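Side-chain contacts in polymerase nucleotidyl transferase domain-containing protein (Archaeoglobus fulgidus, PDB 1YLQ), which probably transfers nucleotidyl groups to a substrate that is not established: residues M4-E9 with T61-D66; K12-D17 with R50-E55; K77-S82 with R87-L92. One frame throughout, in Å; residues are numbered along the deposited sequence.

Contact 1: residues M4-E9 with T61-D66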
loop_
_atom_site.group_PDB
_atom_site.type_symbol
_atom_site.label_atom_id
_atom_site.label_comp_id
_atom_site.label_asym_id
_atom_site.label_seq_id
_atom_site.Cartn_x
_atom_site.Cartn_y
_atom_site.Cartn_z
ATOM N N MET A 4 -6.850 -1.913 -4.224
ATOM C CA MET A 4 -6.697 -1.072 -5.398
ATOM C C MET A 4 -7.708 -1.350 -6.481
ATOM O O MET A 4 -8.155 -0.424 -7.137
ATOM C CB MET A 4 -5.302 -1.140 -5.949
ATOM C CG MET A 4 -4.514 0.044 -5.409
ATOM S SD MET A 4 -3.064 -0.702 -4.816
ATOM C CE MET A 4 -2.274 -1.080 -6.355
ATOM N N LYS A 5 -8.058 -2.629 -6.621
ATOM C CA LYS A 5 -9.144 -3.097 -7.503
ATOM C C LYS A 5 -10.451 -2.412 -7.118
ATOM O O LYS A 5 -11.170 -1.934 -7.993
ATOM C CB LYS A 5 -9.278 -4.633 -7.400
ATOM C CG LYS A 5 -10.252 -5.336 -8.384
ATOM C CD LYS A 5 -10.377 -6.837 -8.003
ATOM C CE LYS A 5 -11.013 -7.712 -9.151
ATOM N NZ LYS A 5 -10.861 -9.185 -8.947
ATOM N N GLU A 6 -10.719 -2.354 -5.816
ATOM C CA GLU A 6 -11.913 -1.751 -5.247
ATOM C C GLU A 6 -11.925 -0.238 -5.479
ATOM O O GLU A 6 -12.933 0.266 -5.876
ATOM C CB GLU A 6 -11.980 -1.988 -3.756
ATOM C CG GLU A 6 -13.242 -2.647 -3.248
ATOM C CD GLU A 6 -12.993 -3.567 -2.020
ATOM O OE1 GLU A 6 -12.023 -3.341 -1.245
ATOM O OE2 GLU A 6 -13.771 -4.535 -1.836
ATOM N N ILE A 7 -10.826 0.459 -5.192
ATOM C CA ILE A 7 -10.671 1.889 -5.569
ATOM C C ILE A 7 -11.021 2.163 -7.073
ATOM O O ILE A 7 -11.749 3.122 -7.391
ATOM C CB ILE A 7 -9.221 2.404 -5.210
ATOM C CG1 ILE A 7 -8.991 2.286 -3.676
ATOM C CG2 ILE A 7 -8.966 3.825 -5.774
ATOM C CD1 ILE A 7 -7.558 2.535 -3.149
ATOM N N LYS A 8 -10.475 1.366 -7.995
ATOM C CA LYS A 8 -10.699 1.656 -9.422
ATOM C C LYS A 8 -12.201 1.453 -9.657
ATOM O O LYS A 8 -12.842 2.228 -10.373
ATOM C CB LYS A 8 -9.828 0.748 -10.320
ATOM C CG LYS A 8 -9.751 1.085 -11.880
ATOM C CD LYS A 8 -8.534 2.018 -12.226
ATOM C CE LYS A 8 -8.523 2.592 -13.700
ATOM N NZ LYS A 8 -8.598 4.119 -13.833
ATOM N N GLU A 9 -12.789 0.429 -9.034
ATOM C CA GLU A 9 -14.205 0.143 -9.311
ATOM C C GLU A 9 -15.193 1.186 -8.809
ATOM O O GLU A 9 -16.035 1.634 -9.580
ATOM C CB GLU A 9 -14.590 -1.273 -8.929
ATOM C CG GLU A 9 -14.040 -2.249 -9.975
ATOM C CD GLU A 9 -14.131 -1.704 -11.433
ATOM O OE1 GLU A 9 -15.211 -1.818 -12.085
ATOM O OE2 GLU A 9 -13.120 -1.162 -11.938
ATOM N N THR A 61 -13.545 7.486 1.243
ATOM C CA THR A 61 -12.916 7.373 2.586
ATOM C C THR A 61 -13.700 6.518 3.589
ATOM O O THR A 61 -13.092 5.837 4.433
ATOM C CB THR A 61 -12.605 8.739 3.266
ATOM O OG1 THR A 61 -13.777 9.560 3.283
ATOM C CG2 THR A 61 -11.439 9.465 2.531
ATOM N N LYS A 62 -15.031 6.558 3.507
ATOM C CA LYS A 62 -15.875 5.673 4.318
ATOM C C LYS A 62 -15.611 4.201 3.950
ATOM O O LYS A 62 -15.550 3.343 4.808
ATOM C CB LYS A 62 -17.357 6.032 4.155
ATOM C CG LYS A 62 -18.339 4.973 4.616
ATOM C CD LYS A 62 -19.746 5.257 4.111
ATOM C CE LYS A 62 -20.660 4.056 4.306
ATOM N NZ LYS A 62 -22.060 4.335 3.853
ATOM N N LYS A 63 -15.451 3.926 2.661
ATOM C CA LYS A 63 -15.126 2.580 2.202
ATOM C C LYS A 63 -13.748 2.135 2.725
ATOM O O LYS A 63 -13.556 0.984 3.123
ATOM C CB LYS A 63 -15.188 2.533 0.659
ATOM C CG LYS A 63 -14.918 1.154 0.046
ATOM C CD LYS A 63 -15.872 0.071 0.549
ATOM C CE LYS A 63 -15.322 -1.337 0.252
ATOM N NZ LYS A 63 -15.745 -2.305 1.276
ATOM N N PHE A 64 -12.796 3.064 2.734
ATOM C CA PHE A 64 -11.402 2.754 3.086
ATOM C C PHE A 64 -10.958 3.387 4.421
ATOM O O PHE A 64 -9.890 3.979 4.544
ATOM C CB PHE A 64 -10.487 3.095 1.904
ATOM C CG PHE A 64 -10.799 2.302 0.700
ATOM C CD1 PHE A 64 -10.425 0.955 0.624
ATOM C CD2 PHE A 64 -11.508 2.865 -0.331
ATOM C CE1 PHE A 64 -10.745 0.206 -0.502
ATOM C CE2 PHE A 64 -11.845 2.146 -1.452
ATOM C CZ PHE A 64 -11.464 0.804 -1.550
ATOM N N PHE A 65 -11.818 3.241 5.414
ATOM C CA PHE A 65 -11.614 3.774 6.745
ATOM C C PHE A 65 -10.272 3.280 7.309
ATOM O O PHE A 65 -9.949 2.090 7.201
ATOM C CB PHE A 65 -12.797 3.303 7.615
ATOM C CG PHE A 65 -12.742 3.758 9.059
ATOM C CD1 PHE A 65 -12.664 5.123 9.385
ATOM C CD2 PHE A 65 -12.821 2.825 10.092
ATOM C CE1 PHE A 65 -12.630 5.544 10.735
ATOM C CE2 PHE A 65 -12.793 3.231 11.435
ATOM C CZ PHE A 65 -12.700 4.593 11.755
ATOM N N ASP A 66 -9.483 4.202 7.867
ATOM C CA ASP A 66 -8.298 3.836 8.664
ATOM C C ASP A 66 -7.384 2.861 7.895
ATOM O O ASP A 66 -6.918 1.855 8.431
ATOM C CB ASP A 66 -8.755 3.253 10.016
ATOM C CG ASP A 66 -7.593 2.875 10.939
ATOM O OD1 ASP A 66 -6.801 3.765 11.319
ATOM O OD2 ASP A 66 -7.484 1.679 11.295
#

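Contact 2: residues K12-D17 with R50-E55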
loop_
_atom_site.group_PDB
_atom_site.type_symbol
_atom_site.label_atom_id
_atom_site.label_comp_id
_atom_site.label_asym_id
_atom_site.label_seq_id
_atom_site.Cartn_x
_atom_site.Cartn_y
_atom_site.Cartn_z
ATOM N N LYS A 12 -14.600 4.477 -10.989
ATOM C CA LYS A 12 -15.122 4.451 -12.347
ATOM C C LYS A 12 -16.667 4.341 -12.404
ATOM O O LYS A 12 -17.283 4.742 -13.403
ATOM C CB LYS A 12 -14.459 3.328 -13.139
ATOM C CG LYS A 12 -13.022 3.610 -13.637
ATOM C CD LYS A 12 -12.687 5.112 -13.802
ATOM C CE LYS A 12 -11.960 5.376 -15.130
ATOM N NZ LYS A 12 -11.568 4.116 -15.814
ATOM N N LYS A 13 -17.276 3.840 -11.320
ATOM C CA LYS A 13 -18.739 3.806 -11.180
ATOM C C LYS A 13 -19.343 5.209 -11.059
ATOM O O LYS A 13 -20.435 5.492 -11.572
ATOM C CB LYS A 13 -19.136 2.985 -9.965
ATOM C CG LYS A 13 -20.603 2.693 -9.944
ATOM C CD LYS A 13 -21.094 1.960 -8.703
ATOM C CE LYS A 13 -22.635 2.028 -8.748
ATOM N NZ LYS A 13 -23.271 1.551 -7.491
ATOM N N ASP A 14 -18.644 6.057 -10.337
ATOM C CA ASP A 14 -19.065 7.445 -10.101
ATOM C C ASP A 14 -18.582 8.382 -11.229
ATOM O O ASP A 14 -19.362 9.108 -11.882
ATOM C CB ASP A 14 -18.527 7.902 -8.727
ATOM C CG ASP A 14 -19.172 9.202 -8.253
ATOM O OD1 ASP A 14 -19.587 10.047 -9.106
ATOM O OD2 ASP A 14 -19.264 9.368 -7.026
ATOM N N VAL A 15 -17.295 8.326 -11.506
ATOM C CA VAL A 15 -16.688 9.277 -12.460
ATOM C C VAL A 15 -15.976 8.473 -13.549
ATOM O O VAL A 15 -14.822 8.090 -13.380
ATOM C CB VAL A 15 -15.684 10.250 -11.758
ATOM C CG1 VAL A 15 -15.085 11.264 -12.772
ATOM C CG2 VAL A 15 -16.336 10.993 -10.595
ATOM N N GLN A 16 -16.668 8.255 -14.664
ATOM C CA GLN A 16 -16.197 7.369 -15.715
ATOM C C GLN A 16 -14.849 7.812 -16.281
ATOM O O GLN A 16 -14.007 6.977 -16.630
ATOM C CB GLN A 16 -17.233 7.331 -16.855
ATOM C CG GLN A 16 -16.940 6.275 -17.853
ATOM C CD GLN A 16 -18.119 6.009 -18.748
ATOM O OE1 GLN A 16 -19.012 6.862 -18.868
ATOM N NE2 GLN A 16 -18.146 4.823 -19.384
ATOM N N ASP A 17 -14.640 9.121 -16.385
ATOM C CA ASP A 17 -13.419 9.593 -17.041
ATOM C C ASP A 17 -12.237 9.763 -16.104
ATOM O O ASP A 17 -11.184 10.262 -16.524
ATOM C CB ASP A 17 -13.671 10.890 -17.848
ATOM C CG ASP A 17 -13.836 12.157 -16.944
ATOM O OD1 ASP A 17 -13.678 12.116 -15.705
ATOM O OD2 ASP A 17 -14.152 13.243 -17.479
ATOM N N ARG A 50 -17.448 21.400 -6.458
ATOM C CA ARG A 50 -17.093 21.069 -5.069
ATOM C C ARG A 50 -18.038 20.046 -4.478
ATOM O O ARG A 50 -17.645 19.232 -3.665
ATOM C CB ARG A 50 -17.118 22.345 -4.225
ATOM C CG ARG A 50 -16.899 22.155 -2.708
ATOM C CD ARG A 50 -16.326 23.429 -2.111
ATOM N NE ARG A 50 -17.212 24.570 -2.259
ATOM C CZ ARG A 50 -16.929 25.809 -1.861
ATOM N NH1 ARG A 50 -15.738 26.118 -1.354
ATOM N NH2 ARG A 50 -17.829 26.745 -2.002
ATOM N N ASN A 51 -19.306 20.090 -4.874
ATOM C CA ASN A 51 -20.292 19.182 -4.299
ATOM C C ASN A 51 -20.003 17.745 -4.716
ATOM O O ASN A 51 -20.213 16.798 -3.956
ATOM C CB ASN A 51 -21.692 19.614 -4.718
ATOM C CG ASN A 51 -22.067 20.927 -4.108
ATOM O OD1 ASN A 51 -22.047 21.074 -2.886
ATOM N ND2 ASN A 51 -22.329 21.917 -4.947
ATOM N N ARG A 52 -19.525 17.600 -5.932
ATOM C CA ARG A 52 -19.087 16.311 -6.483
ATOM C C ARG A 52 -17.807 15.806 -5.818
ATOM O O ARG A 52 -17.689 14.612 -5.508
ATOM C CB ARG A 52 -18.891 16.451 -8.006
ATOM C CG ARG A 52 -18.762 15.119 -8.750
ATOM C CD ARG A 52 -20.082 14.286 -8.796
ATOM N NE ARG A 52 -19.824 13.037 -9.522
ATOM C CZ ARG A 52 -19.966 12.937 -10.841
ATOM N NH1 ARG A 52 -20.375 14.006 -11.548
ATOM N NH2 ARG A 52 -19.704 11.793 -11.462
ATOM N N LYS A 53 -16.872 16.709 -5.574
ATOM C CA LYS A 53 -15.609 16.359 -4.926
ATOM C C LYS A 53 -15.966 15.856 -3.523
ATOM O O LYS A 53 -15.482 14.799 -3.090
ATOM C CB LYS A 53 -14.741 17.621 -4.827
ATOM C CG LYS A 53 -13.267 17.368 -4.690
ATOM C CD LYS A 53 -12.529 18.688 -4.488
ATOM C CE LYS A 53 -11.910 19.142 -5.778
ATOM N NZ LYS A 53 -10.639 19.812 -5.422
ATOM N N LEU A 54 -16.889 16.568 -2.840
ATOM C CA LEU A 54 -17.227 16.242 -1.434
ATOM C C LEU A 54 -17.935 14.873 -1.327
ATOM O O LEU A 54 -17.613 14.043 -0.467
ATOM C CB LEU A 54 -18.084 17.375 -0.800
ATOM C CG LEU A 54 -18.696 17.058 0.576
ATOM C CD1 LEU A 54 -17.602 16.841 1.614
ATOM C CD2 LEU A 54 -19.698 18.117 1.069
ATOM N N GLU A 55 -18.935 14.686 -2.182
ATOM C CA GLU A 55 -19.701 13.444 -2.347
ATOM C C GLU A 55 -18.748 12.249 -2.562
ATOM O O GLU A 55 -18.841 11.214 -1.896
ATOM C CB GLU A 55 -20.553 13.664 -3.616
ATOM C CG GLU A 55 -21.373 12.531 -4.156
ATOM C CD GLU A 55 -20.588 11.449 -4.888
ATOM O OE1 GLU A 55 -19.974 11.680 -5.964
ATOM O OE2 GLU A 55 -20.646 10.324 -4.370
#

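Contact 3: residues K77-S82 with R87-L92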
loop_
_atom_site.group_PDB
_atom_site.type_symbol
_atom_site.label_atom_id
_atom_site.label_comp_id
_atom_site.label_asym_id
_atom_site.label_seq_id
_atom_site.Cartn_x
_atom_site.Cartn_y
_atom_site.Cartn_z
ATOM N N LYS A 77 -6.086 20.709 -13.350
ATOM C CA LYS A 77 -5.208 21.780 -12.931
ATOM C C LYS A 77 -4.553 21.513 -11.583
ATOM O O LYS A 77 -3.342 21.792 -11.380
ATOM C CB LYS A 77 -6.059 23.051 -12.865
ATOM C CG LYS A 77 -5.394 24.312 -12.442
ATOM C CD LYS A 77 -6.244 25.557 -12.851
ATOM C CE LYS A 77 -5.927 26.794 -11.992
ATOM N NZ LYS A 77 -6.943 27.883 -12.285
ATOM N N GLU A 78 -5.344 20.985 -10.652
ATOM C CA GLU A 78 -4.847 20.637 -9.299
ATOM C C GLU A 78 -3.798 19.526 -9.330
ATOM O O GLU A 78 -2.777 19.583 -8.637
ATOM C CB GLU A 78 -6.051 20.250 -8.377
ATOM C CG GLU A 78 -6.802 21.509 -7.894
ATOM C CD GLU A 78 -8.113 21.158 -7.240
ATOM O OE1 GLU A 78 -8.521 19.962 -7.232
ATOM O OE2 GLU A 78 -8.744 22.086 -6.745
ATOM N N TRP A 79 -4.038 18.516 -10.146
ATOM C CA TRP A 79 -3.075 17.449 -10.336
ATOM C C TRP A 79 -1.748 17.980 -11.014
ATOM O O TRP A 79 -0.655 17.669 -10.564
ATOM C CB TRP A 79 -3.703 16.307 -11.163
ATOM C CG TRP A 79 -2.730 15.187 -11.539
ATOM C CD1 TRP A 79 -2.420 14.761 -12.818
ATOM C CD2 TRP A 79 -1.893 14.420 -10.643
ATOM N NE1 TRP A 79 -1.498 13.727 -12.756
ATOM C CE2 TRP A 79 -1.137 13.515 -11.444
ATOM C CE3 TRP A 79 -1.745 14.368 -9.242
ATOM C CZ2 TRP A 79 -0.239 12.579 -10.889
ATOM C CZ3 TRP A 79 -0.827 13.449 -8.692
ATOM C CH2 TRP A 79 -0.082 12.560 -9.526
ATOM N N LYS A 80 -1.859 18.805 -12.059
ATOM C CA LYS A 80 -0.694 19.504 -12.627
ATOM C C LYS A 80 0.129 20.171 -11.485
ATOM O O LYS A 80 1.346 19.929 -11.338
ATOM C CB LYS A 80 -1.135 20.522 -13.714
ATOM C CG LYS A 80 0.040 21.046 -14.567
ATOM C CD LYS A 80 -0.439 21.909 -15.696
ATOM C CE LYS A 80 0.730 22.360 -16.560
ATOM N NZ LYS A 80 0.286 23.249 -17.677
ATOM N N MET A 81 -0.538 20.937 -10.629
ATOM C CA MET A 81 0.175 21.530 -9.520
ATOM C C MET A 81 0.815 20.489 -8.610
ATOM O O MET A 81 1.960 20.661 -8.245
ATOM C CB MET A 81 -0.683 22.545 -8.735
ATOM C CG MET A 81 0.153 23.299 -7.639
ATOM S SD MET A 81 -0.671 24.694 -6.842
ATOM C CE MET A 81 -1.935 23.957 -5.864
ATOM N N SER A 82 0.083 19.435 -8.220
ATOM C CA SER A 82 0.571 18.426 -7.258
ATOM C C SER A 82 1.869 17.787 -7.735
ATOM O O SER A 82 2.820 17.579 -6.944
ATOM C CB SER A 82 -0.492 17.336 -7.028
ATOM O OG SER A 82 -1.661 17.929 -6.514
ATOM N N ARG A 87 7.937 13.046 -6.689
ATOM C CA ARG A 87 9.170 12.525 -7.286
ATOM C C ARG A 87 8.866 11.606 -8.469
ATOM O O ARG A 87 9.483 11.713 -9.534
ATOM C CB ARG A 87 10.027 11.782 -6.237
ATOM C CG ARG A 87 11.015 10.768 -6.860
ATOM C CD ARG A 87 12.302 10.457 -6.033
ATOM N NE ARG A 87 12.010 9.878 -4.717
ATOM C CZ ARG A 87 12.059 10.561 -3.571
ATOM N NH1 ARG A 87 12.411 11.853 -3.565
ATOM N NH2 ARG A 87 11.758 9.959 -2.424
ATOM N N LYS A 88 7.867 10.745 -8.275
ATOM C CA LYS A 88 7.564 9.641 -9.151
ATOM C C LYS A 88 6.110 9.269 -8.864
ATOM O O LYS A 88 5.705 9.174 -7.705
ATOM C CB LYS A 88 8.467 8.456 -8.764
ATOM C CG LYS A 88 8.496 7.279 -9.696
ATOM C CD LYS A 88 9.852 6.513 -9.527
ATOM C CE LYS A 88 9.768 5.015 -9.836
ATOM N NZ LYS A 88 11.164 4.365 -9.806
ATOM N N TYR A 89 5.336 9.033 -9.907
ATOM C CA TYR A 89 4.001 8.449 -9.708
ATOM C C TYR A 89 3.795 7.361 -10.739
ATOM O O TYR A 89 4.528 7.314 -11.753
ATOM C CB TYR A 89 2.883 9.515 -9.846
ATOM C CG TYR A 89 2.836 10.228 -11.164
ATOM C CD1 TYR A 89 2.131 9.708 -12.242
ATOM C CD2 TYR A 89 3.521 11.457 -11.341
ATOM C CE1 TYR A 89 2.091 10.398 -13.488
ATOM C CE2 TYR A 89 3.497 12.142 -12.562
ATOM C CZ TYR A 89 2.793 11.612 -13.632
ATOM O OH TYR A 89 2.814 12.323 -14.799
ATOM N N ARG A 90 2.763 6.541 -10.524
ATOM C CA ARG A 90 2.343 5.537 -11.520
ATOM C C ARG A 90 0.840 5.611 -11.781
ATOM O O ARG A 90 0.024 5.559 -10.841
ATOM C CB ARG A 90 2.680 4.138 -10.998
ATOM C CG ARG A 90 2.189 3.031 -11.905
ATOM C CD ARG A 90 3.132 2.691 -13.068
ATOM N NE ARG A 90 2.448 1.844 -14.052
ATOM C CZ ARG A 90 3.033 1.224 -15.082
ATOM N NH1 ARG A 90 4.344 1.333 -15.300
ATOM N NH2 ARG A 90 2.294 0.489 -15.914
ATOM N N ARG A 91 0.462 5.717 -13.048
ATOM C CA ARG A 91 -0.950 5.640 -13.433
ATOM C C ARG A 91 -1.481 4.233 -13.143
ATOM O O ARG A 91 -0.842 3.224 -13.512
ATOM C CB ARG A 91 -1.145 6.003 -14.916
ATOM C CG ARG A 91 -2.522 6.583 -15.211
ATOM C CD ARG A 91 -2.599 7.179 -16.602
ATOM N NE ARG A 91 -2.673 6.140 -17.626
ATOM C CZ ARG A 91 -2.984 6.354 -18.907
ATOM N NH1 ARG A 91 -3.266 7.587 -19.336
ATOM N NH2 ARG A 91 -3.013 5.333 -19.762
ATOM N N LEU A 92 -2.620 4.165 -12.452
ATOM C CA LEU A 92 -3.216 2.879 -12.067
ATOM C C LEU A 92 -4.064 2.291 -13.180
ATOM O O LEU A 92 -5.195 2.723 -13.462
ATOM C CB LEU A 92 -3.970 2.934 -10.719
ATOM C CG LEU A 92 -4.828 1.729 -10.252
ATOM C CD1 LEU A 92 -4.020 0.440 -9.970
ATOM C CD2 LEU A 92 -5.741 2.062 -9.063
HETATM O O HOH W 1 -0.223 13.098 -15.447
#

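Contact 1: residues M4-E9 with T61-D66
Phe64 lays the outer end of its ring against Ile7 and Glu6 of helix 3-14, with Ile7 over one face and Glu6 at the rim. The Ile7 methylene CG1 lies 4.0 Å from the centroid of the Phe64 ring and 30° off its normal, a CH-pi contact. It is displaced toward the far rim, meeting Phe64 CZ and CE2 at nearly equal distances. In the ring plane, Glu6 CB abuts Phe64 CZ at 3.6 Å, so the glutamate contributes its aliphatic root here. The opposite face of the ring is roofed near its rim by CG of the preceding Lys63. Phe64 is the first residue to leave the helical conformation after helix 50-63; its CG stands beside the backbone N and opposite the carbonyl carbon (chi1 -62°), which directs the ring at the neighbouring helix. A flat, wholly apolar side chain suits this slot, where it also touches Ile10, while Ile7 reaches on to Phe69 and Phe71 of strand 69-74.

Nearer the surface, the long chains of Glu6 and Lys63 pass at about a right angle. Glu6 CD approaches Lys63 CE at 3.9 Å, and Glu6 OE1 lies 3.8 Å from Phe64 CE1, the carboxylate plane turned 54° from the ring. The charged ends draw near without pairing: Glu6 OE2 and Lys63 NZ are 4.3 Å apart, beyond a salt bridge. No hydrogen bond joins the two segments. The chemistry is therefore that of a small hydrophobic seam between helix 3-14 and the residue that ends helix 50-63: apolar contact carries the join, and the charge pair at its margin is too far apart to add more than a probably weak attraction.

Contact 2: residues K12-D17 with R50-E55
Asp14, at the end of helix 3-14, meets Arg52 and Glu55 on the facing helix 50-63. Its CG is placed anti to the backbone N (chi1 -167°), which carries the carboxylate across to the arginine. Arg52 grips it side-on in a salt bridge, both bonds ending on one oxygen: NH2 reaches Asp14 OD1 at 2.9 Å, nearly in line with the C-O bond, while NE reaches the same Asp14 OD1 at 3.0 Å from the syn side. The carboxylate and guanidinium planes differ by only 12°, so the paired groups lie nearly in one plane, edge to edge. Arg52 NH2 also makes a weak hydrogen bond, 2.7 Å long but strongly bent, to the backbone O of Asp14; placing a positive group beside this carbonyl at a helix end is probably electrostatically favourable. The other oxygen, Asp14 OD2, comes within 2.6 Å of Glu55 OE1, so close that one of the two acids probably carries a proton. Within helix 50-63, Arg52 NE and Glu55 OE1 form a long ion pair at 3.8 Å, and Glu55 OE2 has a salt bridge to Lys59. An alanine in place of Asp14 would probably leave Arg52 NE and NH2 without their shared acceptor and the guanidinium freer to turn.

Val15 follows as the first residue to leave the helical conformation. Its CG2 methyl rests 3.6 Å from Arg52 NH2, the two side chains running past each other in opposite directions. A branched apolar residue suits this buried place, where Val15 also packs on Ser44 and Phe47. Together, Asp14, Arg52 and Glu55 form an interhelical salt-bridge network, here linking the C-terminal end of one helix to the first turns of another within the alpha/beta nucleotidyltransferase fold.

Contact 3: residues K77-S82 with R87-L92
Trp79 and Tyr89 form a T-shaped aromatic pair that joins helix 76-83 to the approach of strand 90-91, outermost in this chain's mixed sheet of the nucleotidyltransferase fold. The indole supplies the edge and the phenol ring the face. The Trp79 six-membered ring and the Tyr89 ring have centroids 5.1 Å apart and planes at 74°. Trp79 CZ2 sits over the middle of the tyrosine ring, 3.9 Å from Tyr89 CG and only slightly farther from most of the other ring carbons. This directs the weakly positive C-H rim of the indole into the pi cloud of the phenol. Tyr89 adopts the crowded position, its CG between the backbone N and the carbonyl carbon (chi1 59°), which turns the ring face toward the helix.

Apolar packing extends this pair into a cluster. Tyr21 of strand 19-23 stacks with Trp79 and meets Tyr89 at about a right angle, while Trp79 also packs on Ala41, Val43 and Leu74. The broad indole thus suits a buried site between helix and sheet.

Polar bonds form a third group. A single water, in the indole plane, accepts the Trp79 NE1 hydrogen at 3.0 Å and lies 3.2 Å from Tyr89 OH in a second hydrogen bond. Tyrosine suits its place because it offers the indole a ring face while its hydroxyl reaches this water. Within the helix, the small hydroxyl of Ser82 bends back to the carbonyl one turn earlier: Glu78 O accepts both Ser82 N and Ser82 OG at 2.9 Å, the hydroxyl oxygen lying 39° out of the carbonyl plane.

How the contacts relate
From the N terminus, helix 3-14 supplies the first segment of both contact 1 and contact 2. Its C-terminal end meets the start of helix 50-63 in contact 2, closing a loop that contains strands 19-23 and 38-43; its earlier turns meet the far end of that helix in contact 1, closing a larger loop around the first. The two contacts thus hold an antiparallel helix pair near both ends. Contact 3 follows in series, closing a short loop with four residues between its segments, and ties helix 76-83 to the residue leading into strand 90-91. Lys53 and Glu78 join contacts 2 and 3 by a salt bridge, and Lys8 packs on Leu92 between contacts 1 and 3.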